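Local coordinates for protein estrogen receptor (Crassostrea gigas, PDB 4N1Y) that probably acts as a constitutively active transcription factor of the steroid hormone receptor family, whose ligand-binding domain carries a vestigial allosteric switch, at residues B[109-114]-B[118-123]. Sequence-based numbering, arbitrary orientation.
Sequences SSWSTV and EIFEQV
Trp111 and Phe120 each set CG beside the backbone N and anti to the carbonyl carbon (chi1 -52° and -69°), turning both rings into the gap between their helices. The indole lays one face over the Phe120 side chain: CB of Phe120 stands 3.7 Å from the centroid of the five-membered ring, a CH-pi contact. The phenyl plane stands at 70° to the indole, its edge toward the indole face, with Phe120 CD2 3.5 Å from Trp111 CD1. Phenylalanine thus supplies both methylene and ring edge, and a broad, flat tryptophan can cover the two together while its NE1 hydrogen-bonds to Leu106 O. Glu121 lends its aliphatic part, CG lying 3.7 Å from Trp111 CZ3 at the edge of the indole, near its plane; its extended chain carries OE1 on to a salt bridge with Arg154 of the second subunit. Val114, a compact apolar partner for the phenyl, brings CG2 to 4.3 Å from Phe120 CE2. A leucine in place of Trp111 would probably leave the Phe120 methylene without its aromatic cover and Leu106 O without the indole N-H. Such an edge-to-face aromatic pair joins short helix 108-113 to helix 117-132 in the nuclear-receptor ligand-binding fold.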
loop_
_atom_site.group_PDB
_atom_site.type_symbol
_atom_site.label_atom_id
_atom_site.label_comp_id
_atom_site.label_asym_id
_atom_site.label_seq_id
_atom_site.Cartn_x
_atom_site.Cartn_y
_atom_site.Cartn_z
ATOM N N SER B 109 -0.126 2.985 25.231
ATOM C CA SER B 109 0.264 2.156 26.350
ATOM C C SER B 109 -0.086 0.691 26.116
ATOM O O SER B 109 0.766 -0.193 26.236
ATOM C CB SER B 109 -0.428 2.658 27.610
ATOM O OG SER B 109 -0.526 4.068 27.597
ATOM N N SER B 110 -1.338 0.443 25.752
ATOM C CA SER B 110 -1.780 -0.919 25.484
ATOM C C SER B 110 -1.064 -1.491 24.261
ATOM O O SER B 110 -0.697 -2.670 24.250
ATOM C CB SER B 110 -3.292 -0.965 25.267
ATOM O OG SER B 110 -3.996 -0.495 26.399
ATOM N N TRP B 111 -0.844 -0.650 23.249
ATOM C CA TRP B 111 -0.228 -1.113 22.009
ATOM C C TRP B 111 1.121 -1.738 22.288
ATOM O O TRP B 111 1.501 -2.725 21.661
ATOM C CB TRP B 111 -0.031 0.020 20.994
ATOM C CG TRP B 111 -1.243 0.852 20.679
ATOM C CD1 TRP B 111 -2.546 0.588 21.014
ATOM C CD2 TRP B 111 -1.263 2.072 19.929
ATOM N NE1 TRP B 111 -3.368 1.583 20.543
ATOM C CE2 TRP B 111 -2.607 2.505 19.868
ATOM C CE3 TRP B 111 -0.274 2.847 19.310
ATOM C CZ2 TRP B 111 -2.985 3.679 19.207
ATOM C CZ3 TRP B 111 -0.647 4.009 18.663
ATOM C CH2 TRP B 111 -1.992 4.415 18.618
ATOM N N SER B 112 1.843 -1.152 23.231
ATOM C CA SER B 112 3.126 -1.687 23.634
ATOM C C SER B 112 2.971 -3.047 24.311
ATOM O O SER B 112 3.768 -3.952 24.076
ATOM C CB SER B 112 3.828 -0.701 24.553
ATOM O OG SER B 112 2.873 0.134 25.183
ATOM N N THR B 113 1.946 -3.192 25.148
ATOM C CA THR B 113 1.731 -4.449 25.870
ATOM C C THR B 113 1.568 -5.634 24.929
ATOM O O THR B 113 2.151 -6.698 25.168
ATOM C CB THR B 113 0.489 -4.399 26.786
ATOM O OG1 THR B 113 0.618 -3.324 27.726
ATOM C CG2 THR B 113 0.341 -5.715 27.540
ATOM N N VAL B 114 0.790 -5.432 23.862
ATOM C CA VAL B 114 0.496 -6.483 22.887
ATOM C C VAL B 114 1.484 -6.483 21.733
ATOM O O VAL B 114 1.295 -7.203 20.754
ATOM C CB VAL B 114 -0.923 -6.356 22.293
ATOM C CG1 VAL B 114 -1.964 -6.560 23.371
ATOM C CG2 VAL B 114 -1.112 -5.004 21.617
ATOM N N GLU B 118 3.972 -0.723 15.966
ATOM C CA GLU B 118 4.233 -0.219 14.617
ATOM C C GLU B 118 2.952 -0.317 13.817
ATOM O O GLU B 118 2.625 0.593 13.045
ATOM C CB GLU B 118 5.419 -0.939 13.934
ATOM C CG GLU B 118 5.149 -1.982 12.842
ATOM C CD GLU B 118 6.455 -2.611 12.301
ATOM O OE1 GLU B 118 7.552 -2.116 12.650
ATOM O OE2 GLU B 118 6.391 -3.603 11.537
ATOM N N ILE B 119 2.233 -1.421 13.995
ATOM C CA ILE B 119 0.944 -1.570 13.338
ATOM C C ILE B 119 -0.049 -0.489 13.769
ATOM O O ILE B 119 -0.552 0.260 12.932
ATOM C CB ILE B 119 0.337 -2.952 13.601
ATOM C CG1 ILE B 119 1.173 -4.027 12.894
ATOM C CG2 ILE B 119 -1.112 -3.002 13.124
ATOM C CD1 ILE B 119 0.821 -5.433 13.290
ATOM N N PHE B 120 -0.317 -0.376 15.065
ATOM C CA PHE B 120 -1.368 0.546 15.495
ATOM C C PHE B 120 -0.984 2.013 15.343
ATOM O O PHE B 120 -1.855 2.869 15.147
ATOM C CB PHE B 120 -1.772 0.261 16.934
ATOM C CG PHE B 120 -2.487 -1.031 17.092
ATOM C CD1 PHE B 120 -3.121 -1.611 16.006
ATOM C CD2 PHE B 120 -2.520 -1.681 18.313
ATOM C CE1 PHE B 120 -3.775 -2.817 16.137
ATOM C CE2 PHE B 120 -3.176 -2.883 18.454
ATOM C CZ PHE B 120 -3.804 -3.454 17.366
ATOM N N GLU B 121 0.314 2.300 15.379
ATOM C CA GLU B 121 0.762 3.672 15.185
ATOM C C GLU B 121 0.475 4.163 13.779
ATOM O O GLU B 121 0.149 5.322 13.575
ATOM C CB GLU B 121 2.251 3.789 15.468
ATOM C CG GLU B 121 2.584 4.260 16.859
ATOM C CD GLU B 121 4.073 4.438 17.040
ATOM O OE1 GLU B 121 4.743 4.878 16.079
ATOM O OE2 GLU B 121 4.568 4.201 18.158
ATOM N N GLN B 122 0.576 3.265 12.811
ATOM C CA GLN B 122 0.240 3.582 11.444
ATOM C C GLN B 122 -1.282 3.760 11.275
ATOM O O GLN B 122 -1.756 4.708 10.637
ATOM C CB GLN B 122 0.790 2.498 10.526
ATOM C CG GLN B 122 0.795 2.864 9.059
ATOM C CD GLN B 122 1.611 1.898 8.238
ATOM O OE1 GLN B 122 1.749 0.725 8.594
ATOM N NE2 GLN B 122 2.194 2.390 7.153
ATOM N N VAL B 123 -2.041 2.834 11.847
ATOM C CA VAL B 123 -3.495 2.917 11.811
ATOM C C VAL B 123 -4.033 4.162 12.472
ATOM O O VAL B 123 -4.849 4.870 11.895
ATOM C CB VAL B 123 -4.151 1.703 12.490
ATOM C CG1 VAL B 123 -5.657 1.881 12.511
ATOM C CG2 VAL B 123 -3.776 0.425 11.760
#